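Local coordinates for beta-galactosidase (Bacillus circulans subsp. alkalophilus, PDB 3TTY), which hydrolyses terminal non-reducing beta-D-galactose residues from beta-galactosides, as a glycoside hydrolase with a TIM-barrel catalytic domain that binds galactose, at residues 572-577 with 602-607; 60-65 with 134-139; 289-294 with 301-306. All blocks are in the same frame, centred on the assembly; numbering follows the deposited sequence.

Contact 1 (572-577 with 602-607); sequences LTRNKF and CEEQGV
The guanidinium of Arg-574 is met at its edge, near its own plane, by the carboxylate of Glu-604, and the two flat groups are turned 31° against each other. This is a surface salt bridge between strand 570-577 of the large mixed sheet and the last turn of helix 591-604, both within the trimerisation domain of the family. A single oxygen does the touching: OE2 of Glu-604 sits 2.8 Å from NH2 of Arg-574 and 3.3 Å from NE of Arg-574. The NE bond is bent and weak. The NH2 bond is straighter, at 153°, but the position of NH2 is less certain because the model is crowded there. The other carboxylate oxygen, OE1, bonds to the hydroxyl of Tyr-583 on the neighbouring strand 580-585, and the same hydroxyl also takes NE of Arg-574. Tyr-583 thus bonds to both charged groups and probably helps to fix their rotation.

The side chains approach from opposite directions, spanning 12.3 Å between CA of Arg-574 and CA of Glu-604. Both are extended, and Arg-574 holds CG anti to its backbone N (chi1 178°), which carries the guanidinium well off the strand toward the helix. NZ of Lys-576 stays 5.9 Å from OE2 of Glu-604, so its positive charge can add at most a longer-range attraction; this NZ bonds to OE1 of Gln-581 on strand 580-585 and to O of Asn-579 in the turn before it. Just beyond Glu-604 the helix closes in a Schellman motif, with Gly-606 at positive phi as the C-prime residue. Its two backbone bonds run from Gly-606 N to Glu-603 O (2.8 Å) and from Val-607 N to Cys-602 O (2.6 Å).

Contact 2 (60-65 with 134-139); sequences TWLDDI and ERYKDH
Two successive outer helices of the TIM barrel meet here: the first turns of helix 60-71, which precedes barrel strand 75-79, and the end of helix 119-135 with the turn that leads on to strand 142-146. Asp-63 is the polar centre. Arg-135 grips its carboxylate side-on with two nitrogens, NE reaching OD1 of Asp-63 at 3.0 Å and NH2 reaching OD2 of Asp-63 at 2.7 Å. Both bonds are almost straight and fall on the syn lone pairs, and the guanidinium and carboxylate planes lie only 13° apart, the paired geometry of a bidentate salt bridge.

A third donor completes the grip. The hydroxyl of Tyr-136 gives its proton to OD1 of Asp-63 at 2.7 Å, approaching nearly in line with the C-O bond, so OD1 holds two donors at once. Here the carboxylate stands upright to the ring, at 86°, with OD1 at the ring edge. Three bonds thus fix the rotation of the aspartate and would be expected to favour its charged form. Asp-63 places CG beside its backbone N (chi1 -68°), which swings the carboxylate across to the other segment.

Leu-62, the residue before Asp-63, packs against the same tyrosine. Its CD2 is 3.7 Å from CE2 of Tyr-136, and its CG is 3.4 Å from OH of Tyr-136, so apolar carbon flanks the hydroxyl of this buried tyrosine. Within its own segment Arg-135 also lays CG over one face of the Tyr-136 ring, offset toward the rim. Ile-66, one helical turn on from Leu-62, touches both Tyr-136 and His-139. The chain then turns back through a type I turn from Tyr-136 to His-139. Such links between successive helices belong to the outer helical layer of a (beta/alpha)8 barrel.

Contact 3 (289-294 with 301-306); sequences MAHNLM and QPFMLM
This is a buried, chiefly apolar contact inside one beta-alpha-beta unit of the TIM barrel, where helix 284-296 packs over strand 303-307, the strand that follows it. Phe-303 carries it. Its side chain is directed toward the helix, and CB of Met-294 sits over one face of the ring in a CH-pi contact, 4.2 Å from the ring centroid and 13° off the normal. Phe-303 can reach both Met-294 and His-291 because CG lies between its backbone N and carbonyl carbon (chi1 57°), the crowded position. Trp-274 of the preceding strand closes the cluster, meeting both the Phe-303 and His-291 rings and sharing a hydrogen bond with ND1 of His-291. A water lies 2.7 Å from O of Met-294 and 2.7 Å from O of Gln-301 and can donate to either, though it has more acceptors in reach than protons. The far end of the Phe-303 ring meets His-291: CZ of Phe-303 is 4.0 Å from CB of His-291, and CE2 of Phe-303 is 3.4 Å from the backbone O of His-291.

In the fold
The three contacts do not touch one another. Contacts 2 and 3 both belong to the catalytic barrel, with centres 30 Å apart: contact 2 joins helices on its outside, contact 3 seats a helix on a strand of its wall. Contact 1 lies in the trimerisation domain, its centre 29 Å from that of contact 3 and 58 Å from that of contact 2, which lies on the opposite side of the chain's centre. Contact 3 lies near the active site: the side chain of Met-294 is about 12 Å from a bound galactose, and strand 303-307 ends at Glu-307, a residue of the galactose pocket, as strand 273-275 ends at Asp-275.

Contact 1 (572-577 with 602-607)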
loop_
_atom_site.group_PDB
_atom_site.type_symbol
_atom_site.label_atom_id
_atom_site.label_comp_id
_atom_site.label_asym_id
_atom_site.label_seq_id
_atom_site.Cartn_x
_atom_site.Cartn_y
_atom_site.Cartn_z
ATOM N N LEU A 572 -31.286 -9.582 21.142
ATOM C CA LEU A 572 -32.268 -10.216 20.263
ATOM C C LEU A 572 -33.694 -9.925 20.731
ATOM O O LEU A 572 -34.052 -10.195 21.883
ATOM C CB LEU A 572 -32.047 -11.718 20.164
ATOM C CG LEU A 572 -33.042 -12.445 19.261
ATOM C CD1 LEU A 572 -32.922 -11.977 17.817
ATOM C CD2 LEU A 572 -32.891 -13.978 19.359
ATOM N N THR A 573 -34.509 -9.374 19.834
ATOM C CA THR A 573 -35.884 -9.049 20.180
ATOM C C THR A 573 -36.867 -9.633 19.173
ATOM O O THR A 573 -36.516 -9.862 18.012
ATOM C CB THR A 573 -36.093 -7.519 20.299
ATOM O OG1 THR A 573 -35.996 -6.912 19.002
ATOM C CG2 THR A 573 -35.040 -6.903 21.252
ATOM N N ARG A 574 -38.089 -9.889 19.638
ATOM C CA ARG A 574 -39.181 -10.359 18.790
ATOM C C ARG A 574 -40.405 -9.472 19.007
ATOM O O ARG A 574 -40.920 -9.385 20.128
ATOM C CB ARG A 574 -39.541 -11.815 19.121
ATOM C CG ARG A 574 -40.712 -12.382 18.317
ATOM C CD ARG A 574 -41.104 -13.776 18.793
ATOM N NE ARG A 574 -42.076 -14.421 17.912
ATOM C CZ ARG A 574 -43.394 -14.368 18.081
ATOM N NH1 ARG A 574 -43.908 -13.693 19.101
ATOM N NH2 ARG A 574 -44.207 -14.992 17.234
ATOM N N ASN A 575 -40.860 -8.814 17.940
ATOM C CA ASN A 575 -42.068 -7.996 18.003
ATOM C C ASN A 575 -43.238 -8.619 17.278
ATOM O O ASN A 575 -43.143 -8.896 16.089
ATOM C CB ASN A 575 -41.848 -6.595 17.411
ATOM C CG ASN A 575 -42.954 -5.601 17.835
ATOM O OD1 ASN A 575 -43.334 -5.553 19.000
ATOM N ND2 ASN A 575 -43.483 -4.846 16.888
ATOM N N LYS A 576 -44.354 -8.808 17.975
ATOM C CA LYS A 576 -45.580 -9.255 17.306
ATOM C C LYS A 576 -46.280 -8.067 16.651
ATOM O O LYS A 576 -46.508 -7.044 17.290
ATOM C CB LYS A 576 -46.531 -9.940 18.288
ATOM C CG LYS A 576 -47.694 -10.656 17.603
ATOM C CD LYS A 576 -47.200 -11.865 16.808
ATOM C CE LYS A 576 -48.361 -12.683 16.259
ATOM N NZ LYS A 576 -47.912 -13.868 15.462
ATOM N N PHE A 577 -46.642 -8.213 15.384
ATOM C CA PHE A 577 -47.120 -7.089 14.605
ATOM C C PHE A 577 -48.164 -7.620 13.640
ATOM O O PHE A 577 -47.829 -8.217 12.621
ATOM C CB PHE A 577 -45.933 -6.436 13.869
ATOM C CG PHE A 577 -46.254 -5.122 13.205
ATOM C CD1 PHE A 577 -46.125 -3.931 13.895
ATOM C CD2 PHE A 577 -46.652 -5.075 11.873
ATOM C CE1 PHE A 577 -46.414 -2.709 13.285
ATOM C CE2 PHE A 577 -46.941 -3.859 11.255
ATOM C CZ PHE A 577 -46.815 -2.673 11.968
ATOM N N CYS A 602 -37.665 -20.619 10.778
ATOM C CA CYS A 602 -38.252 -21.515 9.782
ATOM C C CYS A 602 -39.318 -22.445 10.389
ATOM O O CYS A 602 -40.383 -22.651 9.805
ATOM C CB CYS A 602 -37.167 -22.332 9.062
ATOM S SG CYS A 602 -36.025 -21.345 8.034
ATOM N N GLU A 603 -39.035 -23.013 11.553
ATOM C CA GLU A 603 -40.025 -23.865 12.202
ATOM C C GLU A 603 -41.284 -23.056 12.496
ATOM O O GLU A 603 -42.395 -23.533 12.300
ATOM C CB GLU A 603 -39.490 -24.484 13.494
ATOM C CG GLU A 603 -40.495 -25.423 14.160
ATOM C CD GLU A 603 -40.081 -25.870 15.560
ATOM O OE1 GLU A 603 -40.910 -26.518 16.243
ATOM O OE2 GLU A 603 -38.937 -25.577 15.980
ATOM N N GLU A 604 -41.099 -21.826 12.964
ATOM C CA GLU A 604 -42.222 -20.966 13.327
ATOM C C GLU A 604 -43.182 -20.819 12.160
ATOM O O GLU A 604 -44.391 -20.805 12.340
ATOM C CB GLU A 604 -41.709 -19.593 13.743
ATOM C CG GLU A 604 -42.785 -18.628 14.177
ATOM C CD GLU A 604 -42.192 -17.379 14.792
ATOM O OE1 GLU A 604 -41.111 -16.958 14.322
ATOM O OE2 GLU A 604 -42.786 -16.831 15.747
ATOM N N GLN A 605 -42.629 -20.717 10.959
ATOM C CA GLN A 605 -43.431 -20.517 9.770
ATOM C C GLN A 605 -43.666 -21.838 9.054
ATOM O O GLN A 605 -44.120 -21.865 7.904
ATOM C CB GLN A 605 -42.739 -19.507 8.845
ATOM C CG GLN A 605 -42.802 -18.068 9.361
ATOM C CD GLN A 605 -44.155 -17.425 9.101
ATOM O OE1 GLN A 605 -45.054 -18.044 8.530
ATOM N NE2 GLN A 605 -44.298 -16.172 9.496
ATOM N N GLY A 606 -43.356 -22.936 9.735
ATOM C CA GLY A 606 -43.542 -24.258 9.165
ATOM C C GLY A 606 -42.724 -24.520 7.906
ATOM O O GLY A 606 -43.144 -25.283 7.041
ATOM N N VAL A 607 -41.558 -23.893 7.783
ATOM C CA VAL A 607 -40.713 -24.166 6.620
ATOM C C VAL A 607 -39.597 -25.120 7.002
ATOM O O VAL A 607 -39.004 -24.993 8.061
ATOM C CB VAL A 607 -40.196 -22.877 5.926
ATOM C CG1 VAL A 607 -40.037 -21.765 6.917
ATOM C CG2 VAL A 607 -38.904 -23.142 5.165
#

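Contact 2 (60-65 with 134-139)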
loop_
_atom_site.group_PDB
_atom_site.type_symbol
_atom_site.label_atom_id
_atom_site.label_comp_id
_atom_site.label_asym_id
_atom_site.label_seq_id
_atom_site.Cartn_x
_atom_site.Cartn_y
_atom_site.Cartn_z
ATOM N N THR A 60 -16.605 -10.248 -43.986
ATOM C CA THR A 60 -16.399 -11.491 -44.734
ATOM C C THR A 60 -15.769 -12.588 -43.877
ATOM O O THR A 60 -16.156 -13.750 -43.978
ATOM C CB THR A 60 -15.603 -11.273 -46.044
ATOM O OG1 THR A 60 -14.265 -10.851 -45.743
ATOM C CG2 THR A 60 -16.295 -10.223 -46.910
ATOM N N TRP A 61 -14.831 -12.207 -43.011
ATOM C CA TRP A 61 -14.163 -13.148 -42.114
ATOM C C TRP A 61 -15.186 -13.777 -41.175
ATOM O O TRP A 61 -15.149 -14.977 -40.889
ATOM C CB TRP A 61 -13.074 -12.431 -41.289
ATOM C CG TRP A 61 -13.642 -11.426 -40.323
ATOM C CD1 TRP A 61 -14.005 -10.141 -40.598
ATOM C CD2 TRP A 61 -13.951 -11.642 -38.939
ATOM N NE1 TRP A 61 -14.515 -9.540 -39.471
ATOM C CE2 TRP A 61 -14.494 -10.441 -38.439
ATOM C CE3 TRP A 61 -13.818 -12.734 -38.074
ATOM C CZ2 TRP A 61 -14.896 -10.297 -37.110
ATOM C CZ3 TRP A 61 -14.213 -12.587 -36.753
ATOM C CH2 TRP A 61 -14.749 -11.380 -36.286
ATOM N N LEU A 62 -16.100 -12.950 -40.695
ATOM C CA LEU A 62 -17.116 -13.396 -39.752
ATOM C C LEU A 62 -18.176 -14.272 -40.436
ATOM O O LEU A 62 -18.628 -15.258 -39.861
ATOM C CB LEU A 62 -17.771 -12.185 -39.084
ATOM C CG LEU A 62 -18.853 -12.501 -38.064
ATOM C CD1 LEU A 62 -18.256 -13.356 -36.981
ATOM C CD2 LEU A 62 -19.440 -11.211 -37.513
ATOM N N ASP A 63 -18.569 -13.908 -41.657
ATOM C CA ASP A 63 -19.448 -14.769 -42.461
ATOM C C ASP A 63 -18.947 -16.215 -42.441
ATOM O O ASP A 63 -19.717 -17.142 -42.228
ATOM C CB ASP A 63 -19.512 -14.304 -43.924
ATOM C CG ASP A 63 -20.215 -12.977 -44.096
ATOM O OD1 ASP A 63 -20.765 -12.445 -43.115
ATOM O OD2 ASP A 63 -20.215 -12.463 -45.234
ATOM N N ASP A 64 -17.649 -16.389 -42.672
ATOM C CA ASP A 64 -17.059 -17.715 -42.783
ATOM C C ASP A 64 -17.100 -18.484 -41.488
ATOM O O ASP A 64 -17.398 -19.683 -41.475
ATOM C CB ASP A 64 -15.622 -17.626 -43.262
ATOM C CG ASP A 64 -15.520 -17.697 -44.758
ATOM O OD1 ASP A 64 -16.516 -17.340 -45.443
ATOM O OD2 ASP A 64 -14.451 -18.127 -45.245
ATOM N N ILE A 65 -16.787 -17.793 -40.397
ATOM C CA ILE A 65 -16.864 -18.397 -39.085
ATOM C C ILE A 65 -18.281 -18.886 -38.793
ATOM O O ILE A 65 -18.480 -20.010 -38.335
ATOM C CB ILE A 65 -16.389 -17.413 -38.013
ATOM C CG1 ILE A 65 -14.866 -17.319 -38.066
ATOM C CG2 ILE A 65 -16.854 -17.855 -36.636
ATOM C CD1 ILE A 65 -14.329 -16.018 -37.511
ATOM N N GLU A 134 -28.447 -6.218 -39.013
ATOM C CA GLU A 134 -28.944 -6.139 -40.375
ATOM C C GLU A 134 -28.351 -7.252 -41.241
ATOM O O GLU A 134 -29.073 -7.946 -41.963
ATOM C CB GLU A 134 -28.646 -4.770 -40.984
ATOM C CG GLU A 134 -28.881 -4.697 -42.499
ATOM C CD GLU A 134 -28.552 -3.323 -43.079
ATOM O OE1 GLU A 134 -29.401 -2.776 -43.818
ATOM O OE2 GLU A 134 -27.446 -2.794 -42.801
ATOM N N ARG A 135 -27.037 -7.425 -41.173
ATOM C CA ARG A 135 -26.378 -8.410 -42.029
ATOM C C ARG A 135 -26.870 -9.825 -41.730
ATOM O O ARG A 135 -27.038 -10.635 -42.642
ATOM C CB ARG A 135 -24.857 -8.350 -41.889
ATOM C CG ARG A 135 -24.109 -9.245 -42.871
ATOM C CD ARG A 135 -22.608 -9.098 -42.716
ATOM N NE ARG A 135 -21.863 -9.781 -43.771
ATOM C CZ ARG A 135 -21.546 -9.218 -44.929
ATOM N NH1 ARG A 135 -21.920 -7.970 -45.183
ATOM N NH2 ARG A 135 -20.857 -9.894 -45.837
ATOM N N TYR A 136 -27.099 -10.124 -40.457
ATOM C CA TYR A 136 -27.448 -11.491 -40.074
ATOM C C TYR A 136 -28.899 -11.638 -39.644
ATOM O O TYR A 136 -29.240 -12.595 -38.956
ATOM C CB TYR A 136 -26.507 -11.993 -38.967
ATOM C CG TYR A 136 -25.047 -11.925 -39.361
ATOM C CD1 TYR A 136 -24.577 -12.628 -40.459
ATOM C CD2 TYR A 136 -24.140 -11.154 -38.646
ATOM C CE1 TYR A 136 -23.249 -12.572 -40.842
ATOM C CE2 TYR A 136 -22.794 -11.089 -39.026
ATOM C CZ TYR A 136 -22.362 -11.800 -40.119
ATOM O OH TYR A 136 -21.043 -11.754 -40.511
ATOM N N LYS A 137 -29.745 -10.693 -40.051
ATOM C CA LYS A 137 -31.136 -10.634 -39.589
ATOM C C LYS A 137 -31.935 -11.886 -39.919
ATOM O O LYS A 137 -32.933 -12.182 -39.268
ATOM C CB LYS A 137 -31.856 -9.416 -40.175
ATOM C CG LYS A 137 -32.013 -9.453 -41.690
ATOM C CD LYS A 137 -32.720 -8.211 -42.192
ATOM C CE LYS A 137 -32.787 -8.178 -43.714
ATOM N NZ LYS A 137 -33.854 -9.077 -44.258
ATOM N N ASP A 138 -31.496 -12.624 -40.927
ATOM C CA ASP A 138 -32.226 -13.812 -41.344
ATOM C C ASP A 138 -31.472 -15.085 -41.050
ATOM O O ASP A 138 -31.863 -16.161 -41.505
ATOM C CB ASP A 138 -32.559 -13.734 -42.836
ATOM C CG ASP A 138 -33.540 -12.622 -43.146
ATOM O OD1 ASP A 138 -33.351 -11.930 -44.170
ATOM O OD2 ASP A 138 -34.485 -12.428 -42.347
ATOM N N HIS A 139 -30.382 -14.971 -40.300
ATOM C CA HIS A 139 -29.600 -16.150 -39.997
ATOM C C HIS A 139 -30.239 -16.923 -38.855
ATOM O O HIS A 139 -30.488 -16.365 -37.789
ATOM C CB HIS A 139 -28.142 -15.822 -39.694
ATOM C CG HIS A 139 -27.220 -16.977 -39.935
ATOM N ND1 HIS A 139 -27.254 -18.125 -39.171
ATOM C CD2 HIS A 139 -26.265 -17.176 -40.874
ATOM C CE1 HIS A 139 -26.349 -18.976 -39.621
ATOM N NE2 HIS A 139 -25.734 -18.424 -40.652
#

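Contact 3 (289-294 with 301-306)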
loop_
_atom_site.group_PDB
_atom_site.type_symbol
_atom_site.label_atom_id
_atom_site.label_comp_id
_atom_site.label_asym_id
_atom_site.label_seq_id
_atom_site.Cartn_x
_atom_site.Cartn_y
_atom_site.Cartn_z
ATOM N N MET A 289 -24.752 -18.089 -3.411
ATOM C CA MET A 289 -25.445 -16.827 -3.188
ATOM C C MET A 289 -25.384 -15.928 -4.434
ATOM O O MET A 289 -26.350 -15.226 -4.748
ATOM C CB MET A 289 -24.885 -16.102 -1.951
ATOM C CG MET A 289 -25.756 -14.939 -1.480
ATOM S SD MET A 289 -25.096 -14.046 -0.064
ATOM C CE MET A 289 -23.472 -13.589 -0.671
ATOM N N ALA A 290 -24.262 -15.964 -5.151
ATOM C CA ALA A 290 -24.134 -15.189 -6.392
ATOM C C ALA A 290 -25.030 -15.688 -7.548
ATOM O O ALA A 290 -25.683 -14.886 -8.222
ATOM C CB ALA A 290 -22.660 -15.089 -6.832
ATOM N N HIS A 291 -25.061 -17.000 -7.782
ATOM C CA HIS A 291 -25.966 -17.545 -8.787
ATOM C C HIS A 291 -27.376 -17.153 -8.379
ATOM O O HIS A 291 -28.196 -16.739 -9.206
ATOM C CB HIS A 291 -25.904 -19.076 -8.844
ATOM C CG HIS A 291 -24.602 -19.639 -9.332
ATOM N ND1 HIS A 291 -24.102 -19.393 -10.590
ATOM C CD2 HIS A 291 -23.728 -20.492 -8.741
ATOM C CE1 HIS A 291 -22.962 -20.043 -10.745
ATOM N NE2 HIS A 291 -22.716 -20.719 -9.637
ATOM N N ASN A 292 -27.655 -17.322 -7.088
ATOM C CA ASN A 292 -28.958 -17.002 -6.526
ATOM C C ASN A 292 -29.357 -15.566 -6.848
ATOM O O ASN A 292 -30.440 -15.313 -7.366
ATOM C CB ASN A 292 -28.939 -17.214 -5.014
ATOM C CG ASN A 292 -30.323 -17.440 -4.433
ATOM O OD1 ASN A 292 -31.282 -16.727 -4.761
ATOM N ND2 ASN A 292 -30.434 -18.436 -3.564
ATOM N N LEU A 293 -28.460 -14.629 -6.563
ATOM C CA LEU A 293 -28.724 -13.226 -6.841
ATOM C C LEU A 293 -29.003 -13.010 -8.320
ATOM O O LEU A 293 -29.790 -12.147 -8.691
ATOM C CB LEU A 293 -27.535 -12.362 -6.406
ATOM C CG LEU A 293 -27.677 -10.864 -6.662
ATOM C CD1 LEU A 293 -28.809 -10.282 -5.804
ATOM C CD2 LEU A 293 -26.374 -10.158 -6.374
ATOM N N MET A 294 -28.358 -13.787 -9.180
ATOM C CA MET A 294 -28.532 -13.571 -10.610
ATOM C C MET A 294 -29.930 -14.004 -11.028
ATOM O O MET A 294 -30.533 -13.443 -11.951
ATOM C CB MET A 294 -27.466 -14.314 -11.419
ATOM C CG MET A 294 -26.032 -13.839 -11.199
ATOM S SD MET A 294 -25.689 -12.151 -11.713
ATOM C CE MET A 294 -25.965 -11.264 -10.176
ATOM N N GLN A 301 -36.505 -15.575 -12.834
ATOM C CA GLN A 301 -36.270 -16.053 -14.191
ATOM C C GLN A 301 -34.903 -16.721 -14.307
ATOM O O GLN A 301 -33.900 -16.213 -13.799
ATOM C CB GLN A 301 -36.398 -14.924 -15.213
ATOM C CG GLN A 301 -36.216 -15.378 -16.647
ATOM C CD GLN A 301 -36.303 -14.229 -17.631
ATOM O OE1 GLN A 301 -37.034 -13.263 -17.404
ATOM N NE2 GLN A 301 -35.546 -14.321 -18.732
ATOM N N PRO A 302 -34.863 -17.896 -14.945
ATOM C CA PRO A 302 -33.575 -18.582 -15.085
ATOM C C PRO A 302 -32.585 -17.714 -15.868
ATOM O O PRO A 302 -33.008 -16.863 -16.649
ATOM C CB PRO A 302 -33.941 -19.853 -15.867
ATOM C CG PRO A 302 -35.391 -20.083 -15.531
ATOM C CD PRO A 302 -35.992 -18.712 -15.427
ATOM N N PHE A 303 -31.289 -17.914 -15.658
ATOM C CA PHE A 303 -30.291 -17.083 -16.330
ATOM C C PHE A 303 -29.304 -17.914 -17.155
ATOM O O PHE A 303 -29.320 -19.142 -17.109
ATOM C CB PHE A 303 -29.520 -16.285 -15.286
ATOM C CG PHE A 303 -28.867 -17.150 -14.257
ATOM C CD1 PHE A 303 -27.603 -17.671 -14.478
ATOM C CD2 PHE A 303 -29.533 -17.479 -13.087
ATOM C CE1 PHE A 303 -27.006 -18.488 -13.539
ATOM C CE2 PHE A 303 -28.949 -18.301 -12.150
ATOM C CZ PHE A 303 -27.680 -18.797 -12.368
ATOM N N MET A 304 -28.444 -17.232 -17.904
ATOM C CA MET A 304 -27.318 -17.878 -18.570
ATOM C C MET A 304 -26.087 -17.813 -17.679
ATOM O O MET A 304 -25.780 -16.761 -17.120
ATOM C CB MET A 304 -26.986 -17.181 -19.898
ATOM C CG MET A 304 -28.114 -17.134 -20.907
ATOM S SD MET A 304 -27.674 -16.240 -22.415
ATOM C CE MET A 304 -26.322 -17.241 -23.069
ATOM N N LEU A 305 -25.395 -18.940 -17.532
ATOM C CA LEU A 305 -24.003 -18.931 -17.107
ATOM C C LEU A 305 -23.298 -18.672 -18.429
ATOM O O LEU A 305 -23.255 -19.553 -19.306
ATOM C CB LEU A 305 -23.583 -20.300 -16.564
ATOM C CG LEU A 305 -22.514 -20.497 -15.479
ATOM C CD1 LEU A 305 -21.554 -21.655 -15.823
ATOM C CD2 LEU A 305 -21.750 -19.229 -15.148
ATOM N N MET A 306 -22.799 -17.453 -18.605
ATOM C CA MET A 306 -22.138 -17.099 -19.856
ATOM C C MET A 306 -20.696 -17.571 -19.809
ATOM O O MET A 306 -20.153 -18.001 -20.821
ATOM C CB MET A 306 -22.208 -15.589 -20.109
ATOM C CG MET A 306 -21.590 -15.124 -21.425
ATOM S SD MET A 306 -22.545 -15.591 -22.880
ATOM C CE MET A 306 -24.071 -14.676 -22.612
HETATM O O HOH W 1 -32.596 -13.894 -13.634
#